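Local coordinates for protein fructosyl amine:oxygen oxidoreductase (Neosartorya fumigata, PDB 4WCT) that deglycates fructosyl amines (Amadori products) by oxidation, probably with its bound flavin-adenine dinucleotide as the redox cofactor, at residues D371-H376 against V416-E421; A45-K50 against I400-E405; G162-W167 against H341-H346. All blocks are in the same frame, centred on the assembly; numbering follows the deposited sequence.

Interaction 1. Residues D371-H376 against V416-E421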
loop_
_atom_site.group_PDB
_atom_site.type_symbol
_atom_site.label_atom_id
_atom_site.label_comp_id
_atom_site.label_asym_id
_atom_site.label_seq_id
_atom_site.Cartn_x
_atom_site.Cartn_y
_atom_site.Cartn_z
ATOM N N ASP A 371 -10.884 9.649 -9.096
ATOM C CA ASP A 371 -11.647 10.591 -9.925
ATOM C C ASP A 371 -12.722 9.857 -10.692
ATOM O O ASP A 371 -12.609 8.680 -10.962
ATOM C CB ASP A 371 -10.707 11.281 -10.913
ATOM C CG ASP A 371 -11.247 12.612 -11.432
ATOM O OD1 ASP A 371 -12.356 13.061 -11.014
ATOM O OD2 ASP A 371 -10.507 13.243 -12.212
ATOM N N ARG A 372 -13.738 10.604 -11.109
ATOM C CA ARG A 372 -14.673 10.130 -12.103
ATOM C C ARG A 372 -14.050 10.132 -13.473
ATOM O O ARG A 372 -13.236 10.980 -13.778
ATOM C CB ARG A 372 -15.935 11.004 -12.065
ATOM C CG ARG A 372 -16.520 11.113 -10.655
ATOM C CD ARG A 372 -17.572 12.217 -10.515
ATOM N NE ARG A 372 -18.609 12.075 -11.528
ATOM C CZ ARG A 372 -19.872 11.745 -11.274
ATOM N NH1 ARG A 372 -20.275 11.560 -10.020
ATOM N NH2 ARG A 372 -20.738 11.607 -12.275
ATOM N N HIS A 373 -14.339 9.109 -14.254
ATOM C CA HIS A 373 -13.759 8.969 -15.588
ATOM C C HIS A 373 -14.403 10.021 -16.514
ATOM O O HIS A 373 -15.626 10.136 -16.562
ATOM C CB HIS A 373 -14.035 7.569 -16.114
ATOM C CG HIS A 373 -13.229 7.208 -17.313
ATOM N ND1 HIS A 373 -13.314 7.906 -18.497
ATOM C CD2 HIS A 373 -12.198 6.340 -17.466
ATOM C CE1 HIS A 373 -12.380 7.478 -19.331
ATOM N NE2 HIS A 373 -11.755 6.463 -18.761
ATOM N N PRO A 374 -13.575 10.740 -17.286
ATOM C CA PRO A 374 -14.152 11.862 -18.018
ATOM C C PRO A 374 -15.094 11.419 -19.129
ATOM O O PRO A 374 -15.911 12.224 -19.565
ATOM C CB PRO A 374 -12.922 12.599 -18.598
ATOM C CG PRO A 374 -11.760 11.694 -18.401
ATOM C CD PRO A 374 -12.105 10.852 -17.186
ATOM N N GLU A 375 -14.876 10.233 -19.679
ATOM C CA GLU A 375 -15.683 9.723 -20.801
ATOM C C GLU A 375 -16.816 8.835 -20.302
ATOM O O GLU A 375 -17.703 8.482 -21.073
ATOM C CB GLU A 375 -14.834 8.901 -21.781
ATOM C CG GLU A 375 -13.463 9.461 -22.104
ATOM C CD GLU A 375 -13.535 10.856 -22.657
ATOM O OE1 GLU A 375 -14.472 11.114 -23.437
ATOM O OE2 GLU A 375 -12.698 11.701 -22.270
ATOM N N HIS A 376 -16.695 8.343 -19.069
ATOM C CA HIS A 376 -17.672 7.425 -18.485
ATOM C C HIS A 376 -18.029 7.854 -17.062
ATOM O O HIS A 376 -17.498 7.324 -16.085
ATOM C CB HIS A 376 -17.192 5.974 -18.479
ATOM C CG HIS A 376 -16.348 5.605 -19.652
ATOM N ND1 HIS A 376 -16.855 5.511 -20.933
ATOM C CD2 HIS A 376 -15.077 5.149 -19.719
ATOM C CE1 HIS A 376 -15.893 5.130 -21.754
ATOM N NE2 HIS A 376 -14.804 4.906 -21.045
ATOM N N VAL A 416 -5.096 14.326 -7.344
ATOM C CA VAL A 416 -5.437 12.927 -7.567
ATOM C C VAL A 416 -6.339 12.721 -8.792
ATOM O O VAL A 416 -6.871 11.653 -9.013
ATOM C CB VAL A 416 -6.022 12.264 -6.301
ATOM C CG1 VAL A 416 -5.041 12.327 -5.133
ATOM C CG2 VAL A 416 -7.398 12.824 -5.944
ATOM N N ARG A 417 -6.533 13.783 -9.582
ATOM C CA ARG A 417 -7.367 13.702 -10.776
ATOM C C ARG A 417 -6.894 12.748 -11.858
ATOM O O ARG A 417 -5.706 12.432 -11.960
ATOM C CB ARG A 417 -7.474 15.088 -11.423
ATOM C CG ARG A 417 -6.225 15.560 -12.134
ATOM C CD ARG A 417 -6.491 16.956 -12.680
ATOM N NE ARG A 417 -5.280 17.645 -13.115
ATOM C CZ ARG A 417 -4.685 17.479 -14.272
ATOM N NH1 ARG A 417 -3.712 18.344 -14.609
ATOM N NH2 ARG A 417 -5.147 16.570 -15.152
ATOM N N TRP A 418 -7.830 12.361 -12.734
ATOM C CA TRP A 418 -7.492 11.705 -13.993
ATOM C C TRP A 418 -6.528 12.552 -14.837
ATOM O O TRP A 418 -6.765 13.764 -15.017
ATOM C CB TRP A 418 -8.778 11.421 -14.757
ATOM C CG TRP A 418 -8.637 10.637 -15.990
ATOM C CD1 TRP A 418 -8.661 11.108 -17.279
ATOM C CD2 TRP A 418 -8.595 9.199 -16.093
ATOM N NE1 TRP A 418 -8.489 10.079 -18.146
ATOM C CE2 TRP A 418 -8.512 8.891 -17.461
ATOM C CE3 TRP A 418 -8.642 8.150 -15.166
ATOM C CZ2 TRP A 418 -8.401 7.570 -17.931
ATOM C CZ3 TRP A 418 -8.610 6.841 -15.642
ATOM C CH2 TRP A 418 -8.425 6.569 -17.003
ATOM N N ARG A 419 -5.387 11.973 -15.213
ATOM C CA ARG A 419 -4.252 12.776 -15.713
ATOM C C ARG A 419 -3.393 11.976 -16.711
ATOM O O ARG A 419 -2.175 11.847 -16.541
ATOM C CB ARG A 419 -3.425 13.367 -14.564
ATOM C CG ARG A 419 -2.878 12.379 -13.526
ATOM C CD ARG A 419 -2.443 13.107 -12.255
ATOM N NE ARG A 419 -1.686 12.255 -11.338
ATOM C CZ ARG A 419 -2.225 11.474 -10.416
ATOM N NH1 ARG A 419 -3.523 11.393 -10.257
ATOM N NH2 ARG A 419 -1.431 10.755 -9.645
ATOM N N PRO A 420 -4.027 11.412 -17.743
ATOM C CA PRO A 420 -3.302 10.613 -18.749
ATOM C C PRO A 420 -2.168 11.384 -19.432
ATOM O O PRO A 420 -1.145 10.788 -19.799
ATOM C CB PRO A 420 -4.388 10.227 -19.747
ATOM C CG PRO A 420 -5.417 11.314 -19.622
ATOM C CD PRO A 420 -5.421 11.670 -18.149
ATOM N N GLU A 421 -2.279 12.708 -19.481
ATOM C CA GLU A 421 -1.207 13.516 -20.072
ATOM C C GLU A 421 0.125 13.332 -19.365
ATOM O O GLU A 421 1.193 13.463 -19.985
ATOM C CB GLU A 421 -1.596 15.001 -20.154
ATOM C CG GLU A 421 -1.687 15.771 -18.853
ATOM C CD GLU A 421 -2.981 15.544 -18.074
ATOM O OE1 GLU A 421 -3.846 14.747 -18.494
ATOM O OE2 GLU A 421 -3.109 16.138 -16.981
#
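Trp-418 lies with one face of its indole against Pro-374 and His-373, at the place where strand 369-372, the antiparallel outer strand of the Rossmann-type sheet of the FAD-binding domain, runs out into a loop. With chi1 at -174° the indole of Trp-418 swings away from its own N-H, toward that loop. The pyrrolidine of Pro-374 crosses it at about a right angle and covers the five-membered ring: CD sits 3.6 Å from the centroid of the Trp-418 five-membered ring, a CH-pi contact over the face, and CG of Pro-374 comes to 3.3 Å from CD1 of Trp-418. Farther along the same face His-373 meets the six-membered ring obliquely, the planes 45° apart, with NE2 of His-373 3.6 Å from CZ2 of Trp-418. Two things fix the turn of that imidazole: its ND1 accepts a bond from the backbone N of Glu-375 almost exactly in the ring plane, and CD2 of His-376 lies over the face opposite Trp-418. The other segment is steadied from within, since the guanidinium of Arg-417 pairs with the carboxylate of Glu-421 and also reaches the carbonyl of Trp-418, while Arg-419, salt-bridged to Asp-365, donates from NH1 to the carbonyl of Arg-417. Val-416 bonds through its backbone to Ile-370, which ties the loop to this edge strand. Next to the indole, OD2 of Asp-371 takes the backbone N-H of Trp-418 on its anti lone pair, 2.9 Å from OD2 to N and nearly straight at 167°.

Interaction 2. Residues A45-K50 against I400-E405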
loop_
_atom_site.group_PDB
_atom_site.type_symbol
_atom_site.label_atom_id
_atom_site.label_comp_id
_atom_site.label_asym_id
_atom_site.label_seq_id
_atom_site.Cartn_x
_atom_site.Cartn_y
_atom_site.Cartn_z
ATOM N N ALA A 45 -21.770 2.751 3.489
ATOM C CA ALA A 45 -22.770 2.284 4.466
ATOM C C ALA A 45 -23.066 3.305 5.551
ATOM O O ALA A 45 -24.242 3.571 5.890
ATOM C CB ALA A 45 -22.365 0.962 5.072
ATOM N N ARG A 46 -22.031 3.921 6.091
ATOM C CA ARG A 46 -22.218 4.936 7.126
ATOM C C ARG A 46 -22.981 6.142 6.598
ATOM O O ARG A 46 -23.679 6.805 7.365
ATOM C CB ARG A 46 -20.878 5.389 7.702
ATOM C CG ARG A 46 -20.234 4.327 8.578
ATOM C CD ARG A 46 -18.866 4.770 9.066
ATOM N NE ARG A 46 -18.346 3.910 10.109
ATOM C CZ ARG A 46 -17.099 3.982 10.554
ATOM N NH1 ARG A 46 -16.269 4.858 10.017
ATOM N NH2 ARG A 46 -16.689 3.181 11.528
ATOM N N ARG A 47 -22.799 6.463 5.324
ATOM C CA ARG A 47 -23.474 7.592 4.697
ATOM C C ARG A 47 -24.913 7.267 4.299
ATOM O O ARG A 47 -25.606 8.139 3.763
ATOM C CB ARG A 47 -22.695 8.075 3.474
ATOM C CG ARG A 47 -21.452 8.843 3.869
ATOM C CD ARG A 47 -20.640 9.307 2.680
ATOM N NE ARG A 47 -19.348 9.749 3.137
ATOM C CZ ARG A 47 -18.616 10.691 2.543
ATOM N NH1 ARG A 47 -19.009 11.260 1.403
ATOM N NH2 ARG A 47 -17.412 10.961 3.026
ATOM N N GLY A 48 -25.319 6.022 4.487
ATOM C CA GLY A 48 -26.717 5.610 4.292
ATOM C C GLY A 48 -27.030 5.050 2.910
ATOM O O GLY A 48 -28.202 5.023 2.484
ATOM N N TYR A 49 -25.990 4.694 2.149
ATOM C CA TYR A 49 -26.188 4.021 0.885
ATOM C C TYR A 49 -26.606 2.597 1.131
ATOM O O TYR A 49 -25.864 1.814 1.726
ATOM C CB TYR A 49 -24.926 4.060 0.009
ATOM C CG TYR A 49 -24.587 5.413 -0.540
ATOM C CD1 TYR A 49 -23.909 6.347 0.218
ATOM C CD2 TYR A 49 -25.019 5.799 -1.799
ATOM C CE1 TYR A 49 -23.547 7.568 -0.312
ATOM C CE2 TYR A 49 -24.670 7.011 -2.325
ATOM C CZ TYR A 49 -23.992 7.915 -1.564
ATOM O OH TYR A 49 -23.729 9.142 -2.099
ATOM N N LYS A 50 -27.828 2.268 0.723
ATOM C CA LYS A 50 -28.484 1.037 1.112
ATOM C C LYS A 50 -28.243 -0.111 0.157
ATOM O O LYS A 50 -28.489 -1.253 0.506
ATOM C CB LYS A 50 -30.005 1.260 1.187
ATOM C CG LYS A 50 -30.434 2.220 2.280
ATOM C CD LYS A 50 -30.044 1.710 3.653
ATOM C CE LYS A 50 -30.874 2.385 4.741
ATOM N NZ LYS A 50 -30.829 1.611 6.013
ATOM N N ILE A 400 -12.955 8.769 -1.230
ATOM C CA ILE A 400 -13.538 8.113 -2.404
ATOM C C ILE A 400 -15.066 8.379 -2.504
ATOM O O ILE A 400 -15.573 8.732 -3.584
ATOM C CB ILE A 400 -13.245 6.602 -2.387
ATOM C CG1 ILE A 400 -11.730 6.341 -2.579
ATOM C CG2 ILE A 400 -14.052 5.877 -3.466
ATOM C CD1 ILE A 400 -11.250 5.001 -2.095
ATOM N N ALA A 401 -15.781 8.264 -1.391
ATOM C CA ALA A 401 -17.216 8.607 -1.366
ATOM C C ALA A 401 -17.458 10.086 -1.734
ATOM O O ALA A 401 -18.436 10.421 -2.453
ATOM C CB ALA A 401 -17.822 8.271 -0.023
ATOM N N ASP A 402 -16.570 10.968 -1.282
ATOM C CA ASP A 402 -16.668 12.384 -1.606
ATOM C C ASP A 402 -16.517 12.603 -3.115
ATOM O O ASP A 402 -17.236 13.383 -3.729
ATOM C CB ASP A 402 -15.581 13.212 -0.894
ATOM C CG ASP A 402 -15.870 13.492 0.578
ATOM O OD1 ASP A 402 -16.989 13.186 1.099
ATOM O OD2 ASP A 402 -14.942 14.008 1.241
ATOM N N ALA A 403 -15.563 11.917 -3.722
ATOM C CA ALA A 403 -15.393 11.988 -5.165
ATOM C C ALA A 403 -16.628 11.438 -5.915
ATOM O O ALA A 403 -17.058 12.008 -6.918
ATOM C CB ALA A 403 -14.143 11.225 -5.557
ATOM N N LEU A 404 -17.228 10.363 -5.404
ATOM C CA LEU A 404 -18.465 9.829 -5.967
ATOM C C LEU A 404 -19.574 10.887 -5.920
ATOM O O LEU A 404 -20.340 11.044 -6.885
ATOM C CB LEU A 404 -18.933 8.597 -5.198
ATOM C CG LEU A 404 -20.111 7.813 -5.780
ATOM C CD1 LEU A 404 -19.730 7.037 -7.037
ATOM C CD2 LEU A 404 -20.717 6.882 -4.743
ATOM N N GLU A 405 -19.553 11.682 -4.865
ATOM C CA GLU A 405 -20.566 12.709 -4.634
ATOM C C GLU A 405 -20.167 14.085 -5.173
ATOM O O GLU A 405 -20.842 15.075 -4.885
ATOM C CB GLU A 405 -20.868 12.794 -3.145
ATOM C CG GLU A 405 -21.489 11.538 -2.566
ATOM C CD GLU A 405 -21.633 11.546 -1.043
ATOM O OE1 GLU A 405 -21.210 12.507 -0.382
ATOM O OE2 GLU A 405 -22.297 10.651 -0.514
#
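Arg-47 and Tyr-49, at the C-terminal end of helix 35-46, reach across to the last turn of helix 393-404 and to Glu-405, the first residue beyond it. The charged part is a salt-bridge network. The extended Arg-47 grips Asp-402 end-on with two nitrogens, both on one oxygen: NH1 lies 2.8 Å and NH2 3.0 Å from OD1 of Asp-402, reaching it from the same face of the carboxylate. NH1 of Arg-47 also makes a weak bond, 3.1 Å long, to OE1 of Glu-405. Both acids sit at the edge of the guanidinium, their carboxylate planes turned 48° from it. Tyr-49 adds a hydrogen bond from a neutral hydroxyl to a carboxylate, OH to OE2 of Glu-405 over 2.6 Å, the carboxylate nearly coplanar with the ring. Van der Waals contact is slight: CB of Ala-401 lies over one face of the Arg-47 guanidinium, 3.5 Å from NH1. Gly-48, at positive phi, closes helix 35-46 in a Schellman motif. Both helices belong to the Rossmann-type domain, where Ala-401 and Leu-404 also pack on Leu-44. With OE2 held by Tyr-49 and OE1 weakly bonded to Arg-47 and in a long, weak ion pair with Lys-407, Glu-405 probably stays ionised, its carboxylate having little freedom to turn.

Interaction 3. Residues G162-W167 against H341-H346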
loop_
_atom_site.group_PDB
_atom_site.type_symbol
_atom_site.label_atom_id
_atom_site.label_comp_id
_atom_site.label_asym_id
_atom_site.label_seq_id
_atom_site.Cartn_x
_atom_site.Cartn_y
_atom_site.Cartn_z
ATOM N N GLY A 162 23.192 -4.511 16.416
ATOM C CA GLY A 162 24.197 -4.312 15.356
ATOM C C GLY A 162 25.050 -3.074 15.495
ATOM O O GLY A 162 24.915 -2.270 16.427
ATOM N N ASP A 163 25.959 -2.924 14.531
ATOM C CA ASP A 163 26.894 -1.845 14.503
ATOM C C ASP A 163 26.481 -0.700 13.579
ATOM O O ASP A 163 27.148 0.317 13.562
ATOM C CB ASP A 163 28.249 -2.371 14.031
ATOM C CG ASP A 163 28.938 -3.198 15.046
ATOM O OD1 ASP A 163 28.704 -3.048 16.279
ATOM O OD2 ASP A 163 29.761 -4.008 14.611
ATOM N N PHE A 164 25.391 -0.867 12.824
ATOM C CA PHE A 164 24.815 0.209 12.010
ATOM C C PHE A 164 25.873 0.970 11.185
ATOM O O PHE A 164 25.982 2.217 11.308
ATOM C CB PHE A 164 24.022 1.189 12.890
ATOM C CG PHE A 164 22.802 0.577 13.550
ATOM C CD1 PHE A 164 22.915 -0.225 14.682
ATOM C CD2 PHE A 164 21.561 0.704 12.975
ATOM C CE1 PHE A 164 21.779 -0.835 15.239
ATOM C CE2 PHE A 164 20.430 0.159 13.558
ATOM C CZ PHE A 164 20.546 -0.666 14.648
ATOM N N PRO A 165 26.701 0.223 10.420
ATOM C CA PRO A 165 27.901 0.856 9.861
ATOM C C PRO A 165 27.579 1.919 8.814
ATOM O O PRO A 165 26.952 1.622 7.797
ATOM C CB PRO A 165 28.708 -0.326 9.282
ATOM C CG PRO A 165 28.061 -1.576 9.814
ATOM C CD PRO A 165 26.648 -1.220 10.148
ATOM N N GLY A 166 27.941 3.163 9.113
ATOM C CA GLY A 166 27.637 4.294 8.265
ATOM C C GLY A 166 26.247 4.872 8.376
ATOM O O GLY A 166 25.949 5.877 7.735
ATOM N N TRP A 167 25.414 4.287 9.243
ATOM C CA TRP A 167 24.031 4.737 9.345
ATOM C C TRP A 167 23.949 6.064 10.107
ATOM O O TRP A 167 24.567 6.233 11.178
ATOM C CB TRP A 167 23.183 3.715 10.089
ATOM C CG TRP A 167 22.856 2.444 9.375
ATOM C CD1 TRP A 167 23.723 1.583 8.742
ATOM C CD2 TRP A 167 21.584 1.784 9.381
ATOM N NE1 TRP A 167 23.056 0.462 8.350
ATOM C CE2 TRP A 167 21.754 0.542 8.750
ATOM C CE3 TRP A 167 20.318 2.140 9.837
ATOM C CZ2 TRP A 167 20.693 -0.334 8.535
ATOM C CZ3 TRP A 167 19.287 1.278 9.666
ATOM C CH2 TRP A 167 19.472 0.040 9.008
ATOM N N HIS A 341 21.867 -7.995 9.274
ATOM C CA HIS A 341 23.239 -7.976 9.749
ATOM C C HIS A 341 23.649 -6.640 10.341
ATOM O O HIS A 341 24.330 -6.589 11.374
ATOM C CB HIS A 341 24.265 -8.387 8.678
ATOM C CG HIS A 341 25.554 -8.851 9.284
ATOM N ND1 HIS A 341 26.557 -7.969 9.628
ATOM C CD2 HIS A 341 25.863 -10.024 9.895
ATOM C CE1 HIS A 341 27.445 -8.582 10.390
ATOM N NE2 HIS A 341 27.056 -9.834 10.556
ATOM N N ASP A 342 23.171 -5.555 9.754
ATOM C CA ASP A 342 23.523 -4.234 10.218
ATOM C C ASP A 342 22.856 -3.889 11.558
ATOM O O ASP A 342 23.364 -3.047 12.278
ATOM C CB ASP A 342 23.130 -3.201 9.175
ATOM C CG ASP A 342 24.168 -3.022 8.075
ATOM O OD1 ASP A 342 25.068 -3.889 7.910
ATOM O OD2 ASP A 342 23.968 -2.072 7.288
ATOM N N THR A 343 21.668 -4.456 11.806
ATOM C CA THR A 343 20.738 -3.989 12.847
ATOM C C THR A 343 20.576 -4.987 13.992
ATOM O O THR A 343 20.604 -4.620 15.210
ATOM C CB THR A 343 19.368 -3.687 12.221
ATOM O OG1 THR A 343 18.857 -4.864 11.575
ATOM C CG2 THR A 343 19.470 -2.559 11.198
ATOM N N MET A 344 20.319 -6.225 13.598
ATOM C CA MET A 344 19.985 -7.344 14.475
ATOM C C MET A 344 20.739 -8.607 14.018
ATOM O O MET A 344 20.132 -9.603 13.640
ATOM C CB MET A 344 18.465 -7.592 14.453
ATOM C CG MET A 344 17.708 -6.420 15.043
ATOM S SD MET A 344 15.934 -6.686 15.255
ATOM C CE MET A 344 15.419 -6.836 13.544
ATOM N N PRO A 345 22.069 -8.594 14.102
ATOM C CA PRO A 345 22.845 -9.696 13.515
ATOM C C PRO A 345 22.599 -11.041 14.184
ATOM O O PRO A 345 22.796 -12.088 13.552
ATOM C CB PRO A 345 24.311 -9.251 13.706
ATOM C CG PRO A 345 24.262 -8.119 14.673
ATOM C CD PRO A 345 22.935 -7.441 14.439
ATOM N N HIS A 346 22.074 -11.026 15.419
ATOM C CA HIS A 346 21.705 -12.263 16.074
ATOM C C HIS A 346 20.571 -12.999 15.373
ATOM O O HIS A 346 20.394 -14.219 15.593
ATOM C CB HIS A 346 21.349 -12.025 17.537
ATOM C CG HIS A 346 20.257 -11.038 17.744
ATOM N ND1 HIS A 346 20.418 -9.695 17.482
ATOM C CD2 HIS A 346 19.002 -11.181 18.229
ATOM C CE1 HIS A 346 19.275 -9.072 17.693
ATOM N NE2 HIS A 346 18.424 -9.934 18.212
HETATM O O HOH W 1 26.272 -5.165 12.667
#
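Gly-162 and Phe-164 wrap the C-terminal end of helix 330-343, and here the packing is close. The N of Gly-162 donates to O of Thr-343 over 2.9 Å, arriving well above the carbonyl plane, whereas the N of Phe-164 meets O of Asp-342 at 3.0 Å in the carbonyl plane. CA of Gly-162 also presses on that oxygen and on CD of Pro-345, a fit that leaves no place for a side chain. The Phe-164 ring lies with one face over the Thr-343 CA, its other neighbours including a stacked Phe-151. CG2 of Thr-343, placed anti to the carbonyl carbon, approaches Trp-167 obliquely, 3.4 Å from CH2, while its OG1 bonds back to Phe-339 O. Beside it NE1 of Trp-167 donates in its ring plane to OD2 of Asp-342 (2.9 Å, 163°). The outer side is looser: CD of exposed Pro-165 is 3.7 Å from CG of Asp-342, and a water accepts from N of exposed Asp-163 (2.9 Å from that N) and donates to O of His-341 (2.7 Å from that O). Loop amides taking up the last carbonyls of a helix, followed by a type II beta turn from Phe-164 to Trp-167, join the C-terminal end of helix 330-343 to the start of strand 168-172 of the large mixed sheet.

From the N terminus, the chain first leaves helix 35-46 at residues 45-50, whose partner, 400-405, comes some 350 residues later. Interaction 2 thereby closes a long loop, and interaction 3 falls wholly within it, joining the loop before strand 168-172 to the end of helix 330-343. Residues 371-376 also lie within that loop, but their partner 416-421 comes after 400-405, so interactions 1 and 2 cross. These two touch, Arg-372 packing against the carbonyls of Ala-403 and Leu-404; interaction 2 ties helix 35-46 to helix 393-404, and interaction 1 ties the end of edge strand 369-372 to the loop after helix 410-413. Interaction 3 lies on the opposite side of the chain's centre from both.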